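2-aminomuconic 6-semialdehyde dehydrogenase (Pseudomonas sp., PDB 7BZV) catalyses the oxidation of 2-aminomuconic 6-semialdehyde with NAD+ as cofactor in the meta-cleavage pathway of 2-aminophenol breakdown, working as a tetramer of aldehyde dehydrogenase family subunits. Local coordinates at residues 132-137 with 483-488; 374-379 with 392-397. One frame throughout, in Å; residues are numbered along the deposited sequence.

Interaction 1. Residues 132-137 with 483-488; sequences GAYALN and VRIDKE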
# COMPACT_ATOMS: atom_id res chain seq x y z
N GLY B 132 -16.22 -21.34 -9.69
CA GLY B 132 -16.46 -19.97 -10.10
C GLY B 132 -16.91 -19.05 -9.00
O GLY B 132 -17.26 -17.90 -9.29
N ALA B 133 -16.93 -19.51 -7.76
CA ALA B 133 -17.26 -18.61 -6.65
C ALA B 133 -16.04 -17.81 -6.21
O ALA B 133 -14.90 -18.11 -6.57
CB ALA B 133 -17.82 -19.42 -5.47
N TYR B 134 -16.28 -16.75 -5.44
CA TYR B 134 -15.19 -15.98 -4.89
C TYR B 134 -15.69 -15.28 -3.63
O TYR B 134 -16.87 -15.28 -3.34
CB TYR B 134 -14.61 -14.97 -5.89
CG TYR B 134 -15.53 -13.85 -6.37
CD1 TYR B 134 -16.42 -14.08 -7.41
CD2 TYR B 134 -15.48 -12.60 -5.81
CE1 TYR B 134 -17.25 -13.05 -7.89
CE2 TYR B 134 -16.33 -11.56 -6.25
CZ TYR B 134 -17.20 -11.80 -7.30
OH TYR B 134 -18.03 -10.79 -7.77
N ALA B 135 -14.74 -14.76 -2.86
CA ALA B 135 -15.08 -14.04 -1.65
C ALA B 135 -14.35 -12.72 -1.69
O ALA B 135 -13.14 -12.67 -1.90
CB ALA B 135 -14.67 -14.81 -0.37
N LEU B 136 -15.07 -11.68 -1.36
CA LEU B 136 -14.46 -10.38 -1.15
C LEU B 136 -14.18 -10.18 0.34
O LEU B 136 -15.12 -10.24 1.14
CB LEU B 136 -15.37 -9.28 -1.64
CG LEU B 136 -15.87 -9.30 -3.09
CD1 LEU B 136 -16.95 -8.23 -3.24
CD2 LEU B 136 -14.67 -9.05 -3.98
N ASN B 137 -12.93 -9.85 0.66
CA ASN B 137 -12.46 -9.59 2.02
C ASN B 137 -12.16 -8.11 2.14
O ASN B 137 -11.36 -7.60 1.36
CB ASN B 137 -11.14 -10.33 2.33
CG ASN B 137 -11.31 -11.79 2.48
OD1 ASN B 137 -11.57 -12.28 3.58
ND2 ASN B 137 -11.15 -12.51 1.38
N VAL B 483 -17.11 -11.78 2.29
CA VAL B 483 -18.40 -11.94 1.66
C VAL B 483 -18.27 -12.94 0.52
O VAL B 483 -17.63 -12.65 -0.50
CB VAL B 483 -18.95 -10.59 1.15
CG1 VAL B 483 -20.36 -10.81 0.53
CG2 VAL B 483 -19.01 -9.55 2.25
N ARG B 484 -18.93 -14.09 0.65
CA ARG B 484 -18.91 -15.08 -0.41
C ARG B 484 -19.87 -14.67 -1.52
O ARG B 484 -21.03 -14.37 -1.25
CB ARG B 484 -19.30 -16.46 0.12
CG ARG B 484 -19.46 -17.48 -1.01
CD ARG B 484 -19.58 -18.94 -0.51
NE ARG B 484 -19.95 -19.80 -1.61
CZ ARG B 484 -19.16 -20.73 -2.13
NH1 ARG B 484 -17.97 -20.94 -1.61
NH2 ARG B 484 -19.57 -21.45 -3.17
N ILE B 485 -19.39 -14.62 -2.76
CA ILE B 485 -20.21 -14.28 -3.93
C ILE B 485 -20.42 -15.56 -4.73
O ILE B 485 -19.49 -16.08 -5.35
CB ILE B 485 -19.55 -13.19 -4.78
CG1 ILE B 485 -19.29 -11.88 -4.00
CG2 ILE B 485 -20.39 -12.89 -6.07
CD1 ILE B 485 -20.46 -11.29 -3.27
N ASP B 486 -21.65 -16.05 -4.71
CA ASP B 486 -22.05 -17.28 -5.35
C ASP B 486 -22.28 -17.09 -6.85
O ASP B 486 -22.55 -15.99 -7.33
CB ASP B 486 -23.31 -17.80 -4.67
CG ASP B 486 -23.02 -18.43 -3.30
OD1 ASP B 486 -22.27 -19.43 -3.27
OD2 ASP B 486 -23.50 -17.90 -2.26
N LYS B 487 -22.05 -18.17 -7.59
CA LYS B 487 -22.49 -18.27 -8.97
C LYS B 487 -24.00 -18.13 -9.04
O LYS B 487 -24.74 -18.51 -8.12
CB LYS B 487 -22.05 -19.62 -9.55
CG LYS B 487 -20.99 -19.56 -10.64
CD LYS B 487 -20.77 -20.96 -11.26
CE LYS B 487 -19.93 -20.89 -12.53
NZ LYS B 487 -20.31 -21.94 -13.53
N GLU B 488 -24.50 -17.60 -10.15
CA GLU B 488 -25.94 -17.59 -10.32
C GLU B 488 -26.47 -19.02 -10.27
O GLU B 488 -25.88 -19.93 -10.83
CB GLU B 488 -26.33 -16.93 -11.64
CG GLU B 488 -27.82 -16.79 -11.77
CD GLU B 488 -28.26 -16.17 -13.08
OE1 GLU B 488 -27.47 -16.19 -14.05
OE2 GLU B 488 -29.38 -15.64 -13.10
O HOH W 1 -19.25 -15.82 -8.57
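Two antiparallel strands, 134-137 and 483-485, are joined by four backbone hydrogen bonds. Tyr134 and Ile485 form one hydrogen-bonded pair, in which Ile485 N gives a nearly straight bond of 2.7 Å to Tyr134 O, almost along its C=O axis, while the return bond from Tyr134 N to Ile485 O is longer, at 3.3 Å. Leu136 and Val483 form the next such pair, each N approaching the other carbonyl from above its plane. Between them, at the non-hydrogen-bonded pair Ala135-Arg484, the strands draw together and Ala135 CA comes within 3.1 Å of Val483 O.

On the face shared by Tyr134, Leu136, Val483 and Ile485, the tyrosine side chain takes the crowded position, with CG between the backbone N and carbonyl carbon (chi1 64°), and its ring lies alongside Ile485. Ile485 CB sits over one ring face in a CH-pi contact, 3.8 Å from the centroid, and CG2 reaches 3.6 Å from Tyr134 CZ. The ring also has a cation-pi partner in Arg126, and its hydroxyl is hydrogen-bonded to Glu434 of the second subunit.

On the other face, the extended Arg484 chain brings its guanidinium over Ala133 CB, which stands 3.5 Å from NH2. Asp486 OD1 lies in the guanidinium plane and accepts from Arg484 NE at 2.9 Å, met from above the carboxylate plane; this salt bridge helps orient the group. Beyond the strands, a water donates to Gly132 O and Ile485 O, tying the two carbonyl oxygens together just past the last direct bond.

Val483 carries the sheet into a parallel ladder with a third-subunit strand. The Tyr134 hydroxyl, Asp486 and the strand edge thus all engage other subunits, as expected of the oligomerisation arm of aldehyde dehydrogenases, consistent with the tetramer needed for NAD+ binding.

Interaction 2. Residues 374-379 with 392-397; sequences TVIAGL and GPICHV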
# COMPACT_ATOMS: atom_id res chain seq x y z
N THR B 374 26.39 17.88 31.62
CA THR B 374 27.48 17.09 32.18
C THR B 374 27.96 16.07 31.16
O THR B 374 27.15 15.47 30.43
CB THR B 374 27.03 16.44 33.50
OG1 THR B 374 26.67 17.47 34.42
CG2 THR B 374 28.11 15.57 34.15
N VAL B 375 29.26 15.87 31.10
CA VAL B 375 29.85 14.82 30.27
C VAL B 375 30.85 14.07 31.11
O VAL B 375 31.74 14.69 31.71
CB VAL B 375 30.53 15.39 29.01
CG1 VAL B 375 31.33 14.30 28.36
CG2 VAL B 375 29.53 15.96 28.07
N ILE B 376 30.76 12.73 31.12
CA ILE B 376 31.75 11.92 31.82
C ILE B 376 32.47 11.01 30.83
O ILE B 376 32.01 10.78 29.70
CB ILE B 376 31.14 11.08 32.96
CG1 ILE B 376 29.98 10.22 32.43
CG2 ILE B 376 30.65 11.98 34.10
CD1 ILE B 376 29.41 9.21 33.45
N ALA B 377 33.60 10.47 31.29
CA ALA B 377 34.45 9.61 30.48
C ALA B 377 35.24 8.69 31.40
O ALA B 377 35.27 8.87 32.62
CB ALA B 377 35.40 10.45 29.62
N GLY B 378 35.90 7.72 30.81
CA GLY B 378 36.83 6.88 31.53
C GLY B 378 36.27 5.55 32.00
O GLY B 378 37.03 4.76 32.57
N LEU B 379 34.99 5.28 31.81
CA LEU B 379 34.44 4.07 32.41
C LEU B 379 34.29 2.96 31.38
O LEU B 379 34.34 3.17 30.16
CB LEU B 379 33.09 4.37 33.07
CG LEU B 379 33.13 5.47 34.13
CD1 LEU B 379 31.75 5.70 34.71
CD2 LEU B 379 34.15 5.13 35.24
N GLY B 392 18.72 12.71 32.33
CA GLY B 392 19.15 14.05 32.62
C GLY B 392 20.16 14.48 31.58
O GLY B 392 20.40 13.78 30.59
N PRO B 393 20.76 15.67 31.77
CA PRO B 393 21.65 16.26 30.75
C PRO B 393 23.07 15.71 30.89
O PRO B 393 23.98 16.37 31.38
CB PRO B 393 21.57 17.76 31.06
CG PRO B 393 21.45 17.80 32.59
CD PRO B 393 20.61 16.55 32.94
N ILE B 394 23.28 14.47 30.46
CA ILE B 394 24.56 13.79 30.70
C ILE B 394 24.78 12.71 29.66
O ILE B 394 23.83 12.14 29.11
CB ILE B 394 24.62 13.19 32.13
CG1 ILE B 394 25.94 12.44 32.36
CG2 ILE B 394 23.45 12.22 32.37
CD1 ILE B 394 26.22 12.08 33.83
N CYS B 395 26.04 12.46 29.35
CA CYS B 395 26.40 11.26 28.61
C CYS B 395 27.73 10.78 29.12
O CYS B 395 28.47 11.53 29.78
CB CYS B 395 26.47 11.50 27.10
SG CYS B 395 27.86 12.59 26.61
N HIS B 396 28.05 9.53 28.80
CA HIS B 396 29.39 8.98 28.89
C HIS B 396 29.98 8.86 27.49
O HIS B 396 29.35 8.30 26.59
CB HIS B 396 29.40 7.61 29.58
CG HIS B 396 30.76 7.02 29.71
ND1 HIS B 396 31.24 6.07 28.83
CD2 HIS B 396 31.75 7.24 30.60
CE1 HIS B 396 32.48 5.75 29.17
NE2 HIS B 396 32.80 6.44 30.25
N VAL B 397 31.18 9.41 27.27
CA VAL B 397 31.81 9.35 25.96
C VAL B 397 33.02 8.41 26.01
O VAL B 397 33.81 8.44 26.96
CB VAL B 397 32.18 10.77 25.46
CG1 VAL B 397 33.17 11.42 26.37
CG2 VAL B 397 32.69 10.73 24.06
O HOH W 2 35.91 7.22 27.97
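The imidazole of His396 is the one flat side chain here, and it is its edge that is engaged: Ile376 CG1 and Gly378 C lie at the rim, in plane. Leu379 N also approaches near the ring plane and donates to NE2 at 2.9 Å, so NE2 carries no proton in this bond. Leu379 CB rests beside the same nitrogen, 3.5 Å from NE2. With CG anti to the backbone N (chi1 -179°), the histidine side chain extends along the turn after strand 374-377, whose backbone holds its ring.

Behind it, strands 374-377 and 394-397 run parallel. Ile376 is gripped through both its N and its O: its N donates to Cys395 O in a nearly straight bond (176°), and its O accepts from Val397 N at 2.9 Å. Thr374 N reaches Pro393 O, whereas the bond from Cys395 N to Thr374 O is weak. The Ile376 side chain, CG1 in the crowded position (chi1 55°), crosses that of His396 at about a right angle, with Ile376 CG1 3.9 Å from His396 CB.

The opposite face is apolar. Val375 CG2 touches Cys395 SG and Val375 CG1 meets Val397 CG1, each at 4.0 Å, under residues of helix 297-312. Past the end of strand 374-377 a water accepts from Gly378 N and donates to Val397 O at 2.6 Å.

Val385 and Val386 of helix 384-387 cover the isoleucine, leucine and histidine side. The arrangement is a beta-alpha-beta crossover, strand 374-377, helix 384-387 and strand 394-400, in the seven-stranded mixed sheet that in this family belongs to the catalytic domain.

Overall arrangement
Both contacts are strand pairings with mostly buried residues, yet they belong to different sheets, lie on opposite sides of the chain's centre and have centres about 64 Å apart. Interaction 2 is local, bridging a short helical connection, and touches no other subunit; its surroundings are helices and strands of its own chain. Interaction 1 joins segments almost 350 residues apart, on an arm about 46 Å from the chain's centre, where three other subunits come within reach of it. Beside its antiparallel ladder lies a salt bridge within 483-488, with charged partners on other subunits, whereas the parallel ladder of interaction 2 is mainly apolar, and the one side-chain hydrogen bond between its two segments is accepted by His396.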